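PDB 4GB5: uncharacterized protein from Kribbella flavida, which is of unknown function but carries a SnoaL-like domain of the NTF2 clan, a cone-shaped fold that in relatives encloses a ligand-binding or catalytic pocket. Local coordinates for residues V36-T42 against R133-V137; A91-V97 against G119-A125. One frame throughout, in Å; residues are numbered along the deposited sequence.

Contact 1. Residues V36-T42 against R133-V137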
# COMPACT_ATOMS: atom_id res chain seq x y z
N VAL A 36 -16.32 -10.16 7.43
CA VAL A 36 -15.60 -10.05 6.15
C VAL A 36 -15.98 -11.05 5.06
O VAL A 36 -15.95 -10.73 3.89
CB VAL A 36 -14.08 -10.16 6.40
CG1 VAL A 36 -13.23 -10.17 5.17
CG2 VAL A 36 -13.64 -9.02 7.31
N HIS A 37 -16.29 -12.27 5.49
CA HIS A 37 -16.48 -13.41 4.59
C HIS A 37 -17.88 -14.00 4.66
O HIS A 37 -18.60 -13.90 5.67
CB HIS A 37 -15.48 -14.51 5.00
CG HIS A 37 -14.05 -14.13 4.75
ND1 HIS A 37 -13.57 -13.92 3.47
CD2 HIS A 37 -12.99 -13.97 5.58
CE1 HIS A 37 -12.29 -13.58 3.54
NE2 HIS A 37 -11.91 -13.62 4.80
N THR A 38 -18.26 -14.63 3.56
CA THR A 38 -19.40 -15.52 3.60
C THR A 38 -19.10 -16.85 4.31
O THR A 38 -17.94 -17.21 4.58
CB THR A 38 -19.87 -15.86 2.17
OG1 THR A 38 -18.80 -16.44 1.45
CG2 THR A 38 -20.33 -14.62 1.39
N ASP A 39 -20.16 -17.60 4.64
CA ASP A 39 -20.06 -18.93 5.22
C ASP A 39 -20.99 -19.80 4.41
O ASP A 39 -22.20 -19.66 4.53
CB ASP A 39 -20.51 -18.93 6.68
CG ASP A 39 -20.18 -20.22 7.41
OD1 ASP A 39 -19.64 -21.15 6.76
OD2 ASP A 39 -20.53 -20.32 8.61
N PRO A 40 -20.45 -20.72 3.60
CA PRO A 40 -19.03 -21.04 3.46
C PRO A 40 -18.26 -20.06 2.60
O PRO A 40 -18.84 -19.14 2.04
CB PRO A 40 -19.06 -22.44 2.83
CG PRO A 40 -20.32 -22.44 2.01
CD PRO A 40 -21.30 -21.62 2.80
N LEU A 41 -16.96 -20.31 2.50
CA LEU A 41 -16.02 -19.47 1.78
C LEU A 41 -15.22 -20.35 0.82
O LEU A 41 -14.78 -21.45 1.18
CB LEU A 41 -15.03 -18.85 2.81
CG LEU A 41 -13.85 -18.02 2.33
CD1 LEU A 41 -14.39 -16.84 1.55
CD2 LEU A 41 -12.99 -17.51 3.42
N THR A 42 -15.01 -19.88 -0.41
CA THR A 42 -14.11 -20.56 -1.31
C THR A 42 -12.71 -19.97 -1.21
O THR A 42 -12.55 -18.76 -1.21
CB THR A 42 -14.62 -20.46 -2.74
OG1 THR A 42 -15.87 -21.16 -2.82
CG2 THR A 42 -13.66 -21.13 -3.69
N ARG A 133 -19.58 -9.05 1.47
CA ARG A 133 -18.67 -10.03 2.04
C ARG A 133 -17.85 -10.68 0.94
O ARG A 133 -18.31 -10.84 -0.20
CB ARG A 133 -19.48 -11.18 2.72
CG ARG A 133 -20.31 -10.79 3.97
CD ARG A 133 -19.43 -10.36 5.12
NE ARG A 133 -20.21 -10.11 6.34
CZ ARG A 133 -20.80 -8.96 6.63
NH1 ARG A 133 -20.74 -7.93 5.82
NH2 ARG A 133 -21.45 -8.85 7.79
N LEU A 134 -16.63 -11.07 1.28
CA LEU A 134 -15.76 -11.77 0.35
C LEU A 134 -16.12 -13.26 0.36
O LEU A 134 -15.99 -13.94 1.39
CB LEU A 134 -14.29 -11.58 0.74
CG LEU A 134 -13.70 -10.18 0.62
CD1 LEU A 134 -12.28 -10.12 1.10
CD2 LEU A 134 -13.76 -9.71 -0.83
N SER A 135 -16.58 -13.75 -0.78
CA SER A 135 -17.06 -15.13 -0.94
C SER A 135 -16.04 -16.07 -1.56
O SER A 135 -16.17 -17.27 -1.43
CB SER A 135 -18.32 -15.15 -1.81
OG SER A 135 -18.06 -14.47 -3.03
N SER A 136 -15.04 -15.52 -2.24
CA SER A 136 -13.97 -16.31 -2.78
C SER A 136 -12.67 -15.54 -2.69
O SER A 136 -12.61 -14.36 -3.07
CB SER A 136 -14.27 -16.65 -4.25
OG SER A 136 -13.18 -17.31 -4.84
N VAL A 137 -11.61 -16.18 -2.20
CA VAL A 137 -10.28 -15.59 -2.12
C VAL A 137 -9.33 -16.44 -2.94
O VAL A 137 -9.28 -17.68 -2.74
CB VAL A 137 -9.78 -15.54 -0.67
CG1 VAL A 137 -8.37 -14.97 -0.56
CG2 VAL A 137 -10.73 -14.74 0.18
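Two short parallel pairings, separated by a corner, fasten the chain that follows helix 32-36 to strand 131-145 of the curved mixed sheet in this SnoaL-like, NTF2-type fold. In the first, Leu134 N donates to Val36 O (2.7 Å), and Leu134 O accepts from Thr38 N (3.2 Å), the usual parallel pattern around His37. The same Leu134 O also takes a hydrogen bond from His37 ND1 (3.2 Å), near the plane of the imidazole, so the histidine, the first residue to leave the helix, adds a side-chain bond to the backbone pairing. Its ring meets Tyr61 of helix 58-69 edge-to-face. The chain then swings away through Asp39 and Pro40, which are joined by a cis peptide bond; Thr38 OG1 ties the corner by donating to Pro40 O (2.8 Å). Strand 41-44 returns for the second pairing: Thr42 N donates to Ser135 O (3.0 Å) and Val137 N to Thr42 O (2.9 Å). Leu41 CD1 fills the gap inside the corner, 3.3 Å from Leu134 O and 4.4 Å from Val137 CG2. Arg133 CB packs on Thr38 CG2 (3.8 Å) and Arg133 CD lies 3.7 Å from His37 O. Arg133 NE hydrogen-bonds to Arg34 O. Five hydrogen bonds against two apolar side-chain pairs make this a backbone-directed join, with Leu134 O accepting from both Thr38 N and the His37 imidazole.

Contact 2. Residues A91-V97 against G119-A125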
# COMPACT_ATOMS: atom_id res chain seq x y z
N ALA A 91 -19.50 -8.93 -7.08
CA ALA A 91 -18.38 -8.18 -7.58
C ALA A 91 -17.17 -9.07 -7.72
O ALA A 91 -17.04 -10.08 -7.03
CB ALA A 91 -18.05 -6.98 -6.64
N THR A 92 -16.28 -8.65 -8.60
CA THR A 92 -14.93 -9.21 -8.64
C THR A 92 -13.93 -8.14 -8.25
O THR A 92 -14.14 -6.96 -8.53
CB THR A 92 -14.55 -9.72 -10.03
OG1 THR A 92 -14.63 -8.66 -10.98
CG2 THR A 92 -15.51 -10.81 -10.45
N ILE A 93 -12.87 -8.55 -7.58
CA ILE A 93 -11.83 -7.63 -7.23
C ILE A 93 -10.49 -8.25 -7.52
O ILE A 93 -10.17 -9.31 -7.01
CB ILE A 93 -11.84 -7.29 -5.76
CG1 ILE A 93 -13.23 -6.91 -5.26
CG2 ILE A 93 -10.82 -6.20 -5.49
CD1 ILE A 93 -14.08 -8.00 -4.76
N HIS A 94 -9.68 -7.53 -8.27
CA HIS A 94 -8.28 -7.84 -8.45
C HIS A 94 -7.48 -6.85 -7.64
O HIS A 94 -7.75 -5.63 -7.72
CB HIS A 94 -7.90 -7.77 -9.92
CG HIS A 94 -6.44 -7.79 -10.18
ND1 HIS A 94 -5.76 -8.98 -10.36
CD2 HIS A 94 -5.54 -6.80 -10.35
CE1 HIS A 94 -4.48 -8.70 -10.60
NE2 HIS A 94 -4.32 -7.39 -10.56
N ALA A 95 -6.50 -7.31 -6.90
CA ALA A 95 -5.68 -6.38 -6.12
C ALA A 95 -4.26 -6.87 -6.01
O ALA A 95 -4.00 -8.08 -6.13
CB ALA A 95 -6.28 -6.11 -4.71
N HIS A 96 -3.36 -5.95 -5.70
CA HIS A 96 -2.00 -6.31 -5.29
C HIS A 96 -1.94 -6.62 -3.80
O HIS A 96 -2.64 -5.99 -2.99
CB HIS A 96 -1.07 -5.12 -5.52
CG HIS A 96 -0.52 -5.00 -6.90
ND1 HIS A 96 -1.31 -4.89 -8.03
CD2 HIS A 96 0.77 -4.97 -7.33
CE1 HIS A 96 -0.52 -4.83 -9.10
NE2 HIS A 96 0.74 -4.88 -8.70
N VAL A 97 -1.09 -7.58 -3.44
CA VAL A 97 -0.78 -7.86 -2.05
C VAL A 97 0.69 -8.08 -1.84
O VAL A 97 1.35 -8.78 -2.59
CB VAL A 97 -1.61 -9.07 -1.51
CG1 VAL A 97 -1.45 -10.30 -2.30
CG2 VAL A 97 -1.27 -9.34 -0.02
N GLY A 119 2.15 -10.65 -4.81
CA GLY A 119 1.33 -11.15 -5.90
C GLY A 119 -0.02 -10.48 -5.84
O GLY A 119 -0.11 -9.27 -5.59
N PHE A 120 -1.05 -11.26 -6.13
CA PHE A 120 -2.37 -10.70 -6.41
C PHE A 120 -3.48 -11.49 -5.76
O PHE A 120 -3.40 -12.70 -5.63
CB PHE A 120 -2.61 -10.71 -7.91
CG PHE A 120 -1.46 -10.22 -8.70
CD1 PHE A 120 -0.49 -11.09 -9.17
CD2 PHE A 120 -1.32 -8.87 -8.92
CE1 PHE A 120 0.62 -10.63 -9.85
CE2 PHE A 120 -0.21 -8.38 -9.60
CZ PHE A 120 0.77 -9.28 -10.07
N TYR A 121 -4.53 -10.78 -5.37
CA TYR A 121 -5.81 -11.40 -5.07
C TYR A 121 -6.68 -11.25 -6.29
O TYR A 121 -6.69 -10.19 -6.94
CB TYR A 121 -6.51 -10.72 -3.88
CG TYR A 121 -5.83 -11.01 -2.56
CD1 TYR A 121 -5.69 -12.31 -2.09
CD2 TYR A 121 -5.35 -9.97 -1.78
CE1 TYR A 121 -5.05 -12.55 -0.89
CE2 TYR A 121 -4.75 -10.22 -0.59
CZ TYR A 121 -4.56 -11.48 -0.16
OH TYR A 121 -3.93 -11.72 1.07
N ASP A 122 -7.44 -12.32 -6.58
CA ASP A 122 -8.50 -12.28 -7.57
C ASP A 122 -9.72 -12.91 -6.91
O ASP A 122 -9.87 -14.12 -6.84
CB ASP A 122 -8.11 -12.95 -8.86
CG ASP A 122 -7.02 -12.20 -9.58
OD1 ASP A 122 -7.35 -11.18 -10.25
OD2 ASP A 122 -5.84 -12.59 -9.43
N ASN A 123 -10.50 -12.04 -6.29
CA ASN A 123 -11.51 -12.41 -5.32
C ASN A 123 -12.91 -12.11 -5.83
O ASN A 123 -13.07 -11.39 -6.81
CB ASN A 123 -11.29 -11.62 -4.04
CG ASN A 123 -10.09 -12.08 -3.26
OD1 ASN A 123 -9.32 -12.93 -3.72
ND2 ASN A 123 -9.87 -11.48 -2.07
N GLU A 124 -13.91 -12.69 -5.18
CA GLU A 124 -15.31 -12.38 -5.43
C GLU A 124 -15.96 -11.89 -4.16
O GLU A 124 -15.61 -12.32 -3.05
CB GLU A 124 -16.09 -13.58 -6.01
CG GLU A 124 -15.53 -14.03 -7.35
CD GLU A 124 -16.07 -15.35 -7.89
OE1 GLU A 124 -16.81 -16.05 -7.18
OE2 GLU A 124 -15.73 -15.69 -9.04
N ALA A 125 -16.91 -10.99 -4.31
CA ALA A 125 -17.72 -10.54 -3.17
C ALA A 125 -19.18 -10.65 -3.50
O ALA A 125 -19.57 -10.69 -4.66
CB ALA A 125 -17.39 -9.11 -2.81
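Val97 CG1 sits over the face of the Tyr121 ring, 4.0 Å from its centroid, a CH-pi contact at the apolar centre; farther along this face Ile93 CD1 meets Ala125 CB (4.0 Å), and Ala91 CB lies 4.4 Å from Ala125 CB. Helix 6-25 packs here, Ile13 and Phe17 against Ile93. Between the two faces runs regular antiparallel pairing of neighbouring strands in the curved sheet of the NTF2-like fold: Ile93 N to Asn123 O (2.9 Å) and Asn123 N to Ile93 O (2.8 Å) exemplify the hydrogen-bonded pairs. At Gly119 the backbone angles would jam a CB against the preceding carbonyl. The other face carries an aromatic cluster: the edge of Phe120 points at the face of His96, a T-shaped pair with centroids 5.0 Å apart, whereas His94 and Phe120 lie nearly parallel, centroids 5.4 Å apart, so the rings barely overlap. From this cluster His94 ND1 donates to Asp122 OD1 (2.7 Å). His94 NE2 and His96 NE2 hydrogen-bond to Asp22 and Asp25 of the second subunit, respectively.

In the fold
Contacts 1 and 2, with centres about 12 Å apart, occupy one sheet and meet where strands 114-128 and 131-145 lie side by side. Ser135 and Ser136 both face Glu124 in a classic beta bulge: Ser135 N is 2.9 Å from Glu124 O and Ser136 O 3.0 Å from Glu124 N, both probable hydrogen bonds. Along the chain, contact 2 is nested within the loop that contact 1 closes. Helix 6-25 spans both, with Tyr20 touching Val137 and meeting Tyr121 edge-to-face. No other chain of the assembly touches contact 1, whereas contact 2 reaches the second subunit. A triethylene glycol, probably from crystallisation, has its nearest atom about 3 Å from the Thr92 side chain; no active site is identified.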